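NADH dehydrogenase (Methanothermobacter marburgensis, PDB 4R81) binds flavin mononucleotide in a flavodoxin-like fold and probably passes electrons from NADH or NADPH to quinones. Local coordinates at residues Glu70-Glu75 against Val107-Tyr112. Numbering follows the deposited sequence.
Sequences EDVMEE and VWTYGY
V72 and V107 mark where the backbones come closest, their CA atoms 5.6 Å apart: the first turns of helix 70-80 lie against the point where helix 98-107 ends and its chain runs out into loop. W108 is the first residue to leave helical angles; it centres an inverse gamma turn, with T109 N bonded weakly to V107 O. That carbonyl also accepts a hydrogen bond from NE2 of H76, one residue beyond 70-75.

Across the gap the touching atoms are all carbon. V72 points its CG1 at the turn, and the methyl divides its contact between V107 CA and T109 CG2, 4.2 Å from each; with T109 the two methyls meet tip to tip. One helical turn on, E75 uses its aliphatic part. Its CB sits 3.9 Å from V107 CG1 and its CG 4.1 Å from V107 CG2, the two side chains crossing at about a right angle. V107 holds CG1 anti to its backbone N (chi1 178°), which leaves both methyls against E75. The glutamate chain then bends at chi2 (-57°), and OE1 is hydrogen-bonded to Y7 OH and W103 NE1.

With 184 Å² buried and no polar bond between the segments, this is apolar packing inside the flavodoxin-like fold, joining helix 70-80, which precedes strand 84-90, to the end of helix 98-107, which follows it. A salt bridge from D71 OD2 to R106 NH1 supplements it. T109's side chain lies about 8 Å from FMN, so the contact sits near the flavin pocket, and OE1's two partners probably help accommodate the buried E75.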
loop_
_atom_site.group_PDB
_atom_site.type_symbol
_atom_site.label_atom_id
_atom_site.label_comp_id
_atom_site.label_asym_id
_atom_site.label_seq_id
_atom_site.Cartn_x
_atom_site.Cartn_y
_atom_site.Cartn_z
ATOM N N GLU A 70 13.165 18.374 -4.548
ATOM C CA GLU A 70 13.479 18.399 -5.973
ATOM C C GLU A 70 12.960 17.179 -6.738
ATOM O O GLU A 70 12.523 17.304 -7.884
ATOM C CB GLU A 70 14.986 18.582 -6.191
ATOM C CG GLU A 70 15.473 20.014 -5.966
ATOM C CD GLU A 70 16.938 20.091 -5.581
ATOM O OE1 GLU A 70 17.432 19.133 -4.941
ATOM O OE2 GLU A 70 17.590 21.111 -5.906
ATOM N N ASP A 71 12.993 16.008 -6.112
ATOM C CA ASP A 71 12.560 14.804 -6.809
ATOM C C ASP A 71 11.053 14.819 -7.051
ATOM O O ASP A 71 10.579 14.378 -8.101
ATOM C CB ASP A 71 13.035 13.524 -6.100
ATOM C CG ASP A 71 12.578 13.430 -4.654
ATOM O OD1 ASP A 71 12.055 14.420 -4.088
ATOM O OD2 ASP A 71 12.763 12.338 -4.069
ATOM N N VAL A 72 10.312 15.362 -6.091
ATOM C CA VAL A 72 8.869 15.531 -6.238
ATOM C C VAL A 72 8.541 16.561 -7.326
ATOM O O VAL A 72 7.645 16.343 -8.150
ATOM C CB VAL A 72 8.202 15.915 -4.896
ATOM C CG1 VAL A 72 6.726 16.223 -5.097
ATOM C CG2 VAL A 72 8.371 14.785 -3.885
ATOM N N MET A 73 9.288 17.665 -7.344
ATOM C CA MET A 73 9.108 18.692 -8.371
ATOM C C MET A 73 9.302 18.110 -9.770
ATOM O O MET A 73 8.549 18.424 -10.695
ATOM C CB MET A 73 10.065 19.868 -8.141
ATOM C CG MET A 73 9.858 20.570 -6.817
ATOM S SD MET A 73 10.982 21.957 -6.575
ATOM C CE MET A 73 10.313 23.124 -7.759
ATOM N N GLU A 74 10.303 17.246 -9.914
ATOM C CA GLU A 74 10.569 16.580 -11.186
ATOM C C GLU A 74 9.412 15.674 -11.603
ATOM O O GLU A 74 9.063 15.611 -12.781
ATOM C CB GLU A 74 11.879 15.782 -11.122
ATOM C CG GLU A 74 12.063 14.765 -12.246
ATOM C CD GLU A 74 12.370 15.402 -13.592
ATOM O OE1 GLU A 74 12.732 16.602 -13.621
ATOM O OE2 GLU A 74 12.260 14.696 -14.622
ATOM N N GLU A 75 8.813 14.975 -10.641
ATOM C CA GLU A 75 7.659 14.135 -10.950
ATOM C C GLU A 75 6.490 14.988 -11.438
ATOM O O GLU A 75 5.791 14.619 -12.387
ATOM C CB GLU A 75 7.253 13.284 -9.743
ATOM C CG GLU A 75 8.301 12.241 -9.357
ATOM C CD GLU A 75 8.644 11.308 -10.507
ATOM O OE1 GLU A 75 7.748 10.547 -10.953
ATOM O OE2 GLU A 75 9.810 11.346 -10.980
ATOM N N VAL A 107 4.301 12.247 -3.701
ATOM C CA VAL A 107 4.082 13.025 -4.915
ATOM C C VAL A 107 2.697 13.659 -4.934
ATOM O O VAL A 107 2.518 14.741 -5.478
ATOM C CB VAL A 107 4.383 12.185 -6.190
ATOM C CG1 VAL A 107 4.115 12.990 -7.476
ATOM C CG2 VAL A 107 5.835 11.691 -6.157
ATOM N N TRP A 108 1.725 13.013 -4.298
ATOM C CA TRP A 108 0.382 13.580 -4.234
ATOM C C TRP A 108 0.314 14.612 -3.101
ATOM O O TRP A 108 -0.260 14.355 -2.038
ATOM C CB TRP A 108 -0.658 12.480 -4.005
ATOM C CG TRP A 108 -1.237 11.739 -5.226
ATOM C CD1 TRP A 108 -2.244 10.826 -5.184
ATOM C CD2 TRP A 108 -0.867 11.853 -6.627
ATOM N NE1 TRP A 108 -2.526 10.357 -6.443
ATOM C CE2 TRP A 108 -1.701 10.969 -7.347
ATOM C CE3 TRP A 108 0.081 12.603 -7.336
ATOM C CZ2 TRP A 108 -1.625 10.821 -8.737
ATOM C CZ3 TRP A 108 0.158 12.452 -8.721
ATOM C CH2 TRP A 108 -0.690 11.566 -9.403
ATOM N N THR A 109 0.894 15.785 -3.334
ATOM C CA THR A 109 1.103 16.775 -2.273
ATOM C C THR A 109 -0.034 17.770 -2.122
ATOM O O THR A 109 -0.791 18.018 -3.062
ATOM C CB THR A 109 2.421 17.548 -2.496
ATOM O OG1 THR A 109 2.436 18.100 -3.818
ATOM C CG2 THR A 109 3.590 16.615 -2.353
ATOM N N TYR A 110 -0.155 18.340 -0.925
ATOM C CA TYR A 110 -1.166 19.351 -0.682
ATOM C C TYR A 110 -0.886 20.558 -1.571
ATOM O O TYR A 110 0.258 21.024 -1.667
ATOM C CB TYR A 110 -1.204 19.771 0.789
ATOM C CG TYR A 110 -2.332 20.733 1.060
ATOM C CD1 TYR A 110 -2.157 22.099 0.891
ATOM C CD2 TYR A 110 -3.587 20.273 1.438
ATOM C CE1 TYR A 110 -3.188 22.979 1.102
ATOM C CE2 TYR A 110 -4.624 21.147 1.657
ATOM C CZ TYR A 110 -4.418 22.501 1.490
ATOM O OH TYR A 110 -5.445 23.384 1.702
ATOM N N GLY A 111 -1.936 21.055 -2.222
ATOM C CA GLY A 111 -1.807 22.175 -3.136
ATOM C C GLY A 111 -1.642 21.729 -4.576
ATOM O O GLY A 111 -1.755 22.541 -5.496
ATOM N N TYR A 112 -1.376 20.439 -4.768
ATOM C CA TYR A 112 -1.195 19.866 -6.097
ATOM C C TYR A 112 -2.257 18.808 -6.399
ATOM O O TYR A 112 -3.075 18.977 -7.311
ATOM C CB TYR A 112 0.199 19.249 -6.216
ATOM C CG TYR A 112 0.472 18.579 -7.548
ATOM C CD1 TYR A 112 0.603 19.328 -8.709
ATOM C CD2 TYR A 112 0.604 17.198 -7.640
ATOM C CE1 TYR A 112 0.863 18.718 -9.927
ATOM C CE2 TYR A 112 0.859 16.581 -8.847
ATOM C CZ TYR A 112 0.986 17.345 -9.989
ATOM O OH TYR A 112 1.239 16.737 -11.198
#